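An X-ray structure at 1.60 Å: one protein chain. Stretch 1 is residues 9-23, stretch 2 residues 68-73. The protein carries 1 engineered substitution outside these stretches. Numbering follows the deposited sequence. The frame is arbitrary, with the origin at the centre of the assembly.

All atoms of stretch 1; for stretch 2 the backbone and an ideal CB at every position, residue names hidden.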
# COMPACT_ATOMS: atom_id res chain seq x y z
N SER A 9 2.97 -14.77 48.40
CA SER A 9 3.88 -15.31 49.43
C SER A 9 5.25 -15.49 48.78
O SER A 9 6.27 -15.08 49.37
CB SER A 9 3.37 -16.60 50.02
OG SER A 9 4.38 -17.29 50.79
N LEU A 10 5.28 -16.05 47.57
CA LEU A 10 6.58 -16.23 46.88
C LEU A 10 7.22 -14.87 46.60
O LEU A 10 8.44 -14.70 46.86
CB LEU A 10 6.41 -17.04 45.60
CG LEU A 10 7.69 -17.26 44.80
CD1 LEU A 10 8.79 -17.89 45.63
CD2 LEU A 10 7.37 -18.23 43.68
N MET A 11 6.48 -13.89 46.07
CA MET A 11 7.09 -12.58 45.75
C MET A 11 7.57 -11.84 47.00
O MET A 11 8.53 -11.11 46.87
CB MET A 11 6.08 -11.73 44.97
CG MET A 11 6.00 -12.29 43.58
SD MET A 11 5.02 -11.30 42.48
CE MET A 11 5.97 -9.79 42.39
N ALA A 12 6.94 -12.06 48.15
CA ALA A 12 7.38 -11.44 49.43
C ALA A 12 8.75 -12.00 49.82
O ALA A 12 9.41 -11.38 50.66
CB ALA A 12 6.35 -11.66 50.55
N ARG A 13 9.18 -13.12 49.27
CA ARG A 13 10.49 -13.73 49.59
C ARG A 13 11.59 -13.19 48.67
O ARG A 13 12.79 -13.47 48.90
CB ARG A 13 10.42 -15.25 49.45
CG ARG A 13 9.33 -15.94 50.24
CD ARG A 13 9.36 -17.45 50.07
NE ARG A 13 10.62 -17.92 50.59
CZ ARG A 13 11.07 -19.16 50.57
NH1 ARG A 13 10.33 -20.12 50.06
NH2 ARG A 13 12.27 -19.40 51.07
N MET A 14 11.21 -12.56 47.55
CA MET A 14 12.16 -12.34 46.44
C MET A 14 12.81 -10.97 46.54
O MET A 14 12.14 -9.97 46.74
CB MET A 14 11.44 -12.49 45.09
CG MET A 14 11.00 -13.89 44.88
SD MET A 14 9.87 -14.03 43.43
CE MET A 14 11.08 -13.87 42.11
N SER A 15 14.12 -10.96 46.32
CA SER A 15 14.89 -9.72 46.11
C SER A 15 14.48 -9.15 44.75
O SER A 15 14.00 -9.94 43.88
CB SER A 15 16.38 -9.93 46.12
OG SER A 15 16.79 -10.80 45.10
N ASN A 16 14.81 -7.90 44.54
CA ASN A 16 14.62 -7.35 43.17
C ASN A 16 15.48 -8.09 42.16
O ASN A 16 15.01 -8.32 41.01
CB ASN A 16 14.83 -5.85 43.11
CG ASN A 16 13.56 -5.09 43.42
OD1 ASN A 16 12.50 -5.67 43.67
ND2 ASN A 16 13.67 -3.78 43.41
N ALA A 17 16.68 -8.54 42.52
CA ALA A 17 17.51 -9.32 41.60
C ALA A 17 16.74 -10.57 41.14
O ALA A 17 16.79 -10.96 39.92
CB ALA A 17 18.81 -9.65 42.28
N GLU A 18 16.11 -11.25 42.10
CA GLU A 18 15.35 -12.49 41.82
C GLU A 18 14.12 -12.16 40.96
O GLU A 18 13.81 -12.93 40.02
CB GLU A 18 14.97 -13.19 43.13
CG GLU A 18 16.18 -13.88 43.75
CD GLU A 18 16.04 -14.27 45.23
OE1 GLU A 18 16.74 -15.23 45.59
OE2 GLU A 18 15.20 -13.68 45.97
N LYS A 19 13.40 -11.10 41.28
CA LYS A 19 12.22 -10.69 40.47
C LYS A 19 12.67 -10.36 39.04
O LYS A 19 12.01 -10.81 38.04
CB LYS A 19 11.57 -9.48 41.10
CG LYS A 19 10.82 -9.79 42.38
CD LYS A 19 10.19 -8.56 43.00
CE LYS A 19 9.48 -8.89 44.28
NZ LYS A 19 8.94 -7.68 44.93
N ILE A 20 13.73 -9.58 38.91
CA ILE A 20 14.21 -9.19 37.56
C ILE A 20 14.72 -10.42 36.82
O ILE A 20 14.49 -10.51 35.57
CB ILE A 20 15.27 -8.10 37.68
CG1 ILE A 20 14.61 -6.83 38.22
CG2 ILE A 20 15.97 -7.90 36.33
CD1 ILE A 20 15.59 -5.77 38.68
N GLY A 21 15.33 -11.40 37.50
CA GLY A 21 15.76 -12.64 36.84
C GLY A 21 14.61 -13.36 36.15
O GLY A 21 14.79 -13.98 35.11
N GLN A 22 13.43 -13.32 36.74
CA GLN A 22 12.23 -13.98 36.19
C GLN A 22 11.86 -13.41 34.82
O GLN A 22 11.22 -14.15 34.04
CB GLN A 22 11.05 -13.87 37.13
CG GLN A 22 11.26 -14.78 38.36
CD GLN A 22 11.37 -16.22 37.95
OE1 GLN A 22 10.43 -16.77 37.38
NE2 GLN A 22 12.53 -16.82 38.18
N LEU A 23 12.28 -12.19 34.54
CA LEU A 23 11.83 -11.48 33.31
C LEU A 23 12.75 -11.85 32.14
O LEU A 23 12.48 -11.41 31.01
CB LEU A 23 11.82 -9.98 33.55
CG LEU A 23 11.10 -9.52 34.82
CD1 LEU A 23 11.09 -8.03 34.88
CD2 LEU A 23 9.69 -10.11 34.93
N UNK A 68 19.65 -22.91 42.82
CA UNK A 68 19.36 -21.49 43.14
C UNK A 68 18.77 -21.43 44.54
O UNK A 68 18.36 -22.47 45.09
CB UNK A 68 18.40 -20.87 42.12
N UNK A 69 18.63 -20.23 45.06
CA UNK A 69 18.08 -20.06 46.44
C UNK A 69 16.61 -20.46 46.48
O UNK A 69 16.23 -21.26 47.34
CB UNK A 69 18.23 -18.61 46.92
N UNK A 70 15.78 -19.92 45.57
CA UNK A 70 14.31 -20.19 45.61
C UNK A 70 13.85 -21.35 44.73
O UNK A 70 12.71 -21.78 44.91
CB UNK A 70 13.55 -18.93 45.18
N UNK A 71 14.69 -21.85 43.83
CA UNK A 71 14.40 -23.03 42.99
C UNK A 71 13.13 -22.78 42.16
O UNK A 71 12.33 -23.68 42.02
CB UNK A 71 14.23 -24.28 43.85
N UNK A 72 12.97 -21.57 41.64
CA UNK A 72 11.78 -21.26 40.78
C UNK A 72 12.03 -21.95 39.45
O UNK A 72 13.04 -21.68 38.80
CB UNK A 72 11.57 -19.76 40.59
N UNK A 73 11.11 -22.82 38.99
CA UNK A 73 11.31 -23.56 37.76
C UNK A 73 11.27 -22.65 36.52
O UNK A 73 10.64 -21.59 36.55
CB UNK A 73 10.25 -24.66 37.64

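Position 68 has its CA-to-CB bond directed toward stretch 1, yet nothing of that stretch lies within 5.5 Å of the ideal CB. Phi/psi of -84/171° is an extended conformation open to most residues, so the visible atoms barely restrict the choice. The residue is Ser-68, chi1 in the p well. Within the loop, Ser-68 OG accepts a weak bond from the backbone N of position 71, 3.1 Å away; it is also bonded elsewhere in the structure.

Position 69 is better defined. Its CA-to-CB bond points toward stretch 1, and the ideal CB sits 3.9 Å from Glu-18 OE1. That carboxylate is already held in place, since Glu-18 OE2 accepts from Ser-15 N at 2.9 Å. Glu-18 N in turn donates to Ser-15 OG at 3.1 Å, the bond that caps the following helix. Farther out, the carbonyl of Arg-13 offers a second acceptor. A long donor is therefore favoured: lysine could supply charge, glutamine a neutral donor, but two carboxylate oxygens and a carbonyl best match a guanidinium. The residue is Arg-69. NE donates to Glu-18 OE1 at 2.9 Å (170°) and NH2 to Glu-18 OE2 at 2.9 Å (172°), a nearly linear, two-pronged salt bridge. NH2 also reaches Arg-13 O at 2.7 Å, though at a more bent 131°. All these acceptors lie at the guanidinium edge, near its plane, where its N-H bonds point. Arg-69 NH1 lies 4.5 Å from Arg-13 NH2, a close approach of like charges.

At position 70 the CA-to-CB bond again points toward stretch 1, with the ideal CB 4.9 Å from both Leu-10 CD1 and Glu-18 OE1. Leu-10 and Met-14 provide an apolar surface, and the Arg-13 guanidinium presents a face. Leucine, methionine or isoleucine would suit; the nearby carboxylate leaves a polar alternative conceivable. The residue is Leu-70, chi1 m and chi2 t. CD1 packs 3.4 Å from Met-14 CG and 4.4 Å from Leu-10 CD1, whereas CD2 lies over one face of the Arg-13 guanidinium, 3.7 Å from CZ. Its backbone contributes too: water 1 accepts from Leu-70 N at 3.0 Å and donates to Glu-18 OE1 at 3.0 Å.

Position 71 has phi/psi of 59/40°, a left-handed conformation that favours glycine or asparagine but admits others. Its CB is out of reach of stretch 1. It is Lys-71, whose NZ folds back to donate to Ser-68 O at 3.2 Å.

Position 72 points its CA-to-CB bond toward stretch 1, its ideal CB 3.9 Å from Gln-22 NE2 and 5.4 Å from Leu-10 CD2. Leu-10 and Met-14 favour an apolar chain; Gln-22 could also engage a polar one. Ile-72 extends CD1 to within 3.7 Å of Met-14 CE and 4.3 Å of Leu-10 CD2, while CG2 lies 3.5 Å from Gln-22 OE1.

Position 73 points away, with nothing of stretch 1 within 5.5 Å of the ideal CB; phi/psi of -69/151° suits most residues, proline among them. It is Pro-73.

Stretch 2 (68-73) SRLKIP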
# COMPACT_ATOMS: atom_id res chain seq x y z
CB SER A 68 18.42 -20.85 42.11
OG SER A 68 17.18 -21.49 42.10
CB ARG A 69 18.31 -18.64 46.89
CG ARG A 69 17.91 -18.42 48.35
CD ARG A 69 18.05 -16.97 48.72
NE ARG A 69 16.91 -16.16 48.28
CZ ARG A 69 15.82 -15.90 49.00
NH1 ARG A 69 15.63 -16.49 50.18
NH2 ARG A 69 14.90 -15.09 48.51
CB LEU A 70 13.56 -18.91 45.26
CG LEU A 70 13.67 -17.78 46.29
CD1 LEU A 70 13.00 -16.51 45.80
CD2 LEU A 70 13.08 -18.22 47.61
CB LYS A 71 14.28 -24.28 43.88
CG LYS A 71 15.56 -24.46 44.72
CD LYS A 71 15.52 -25.49 45.79
CE LYS A 71 16.82 -25.52 46.58
NZ LYS A 71 16.98 -24.29 47.39
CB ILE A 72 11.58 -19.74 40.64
CG1 ILE A 72 11.26 -19.08 41.99
CG2 ILE A 72 10.48 -19.47 39.63
CD1 ILE A 72 11.26 -17.60 41.95
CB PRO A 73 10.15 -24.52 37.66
CG PRO A 73 9.08 -23.82 38.42
CD PRO A 73 9.81 -23.14 39.59
O HOH W 1 16.66 -17.67 43.84
O HOH W 2 13.16 -19.30 36.87
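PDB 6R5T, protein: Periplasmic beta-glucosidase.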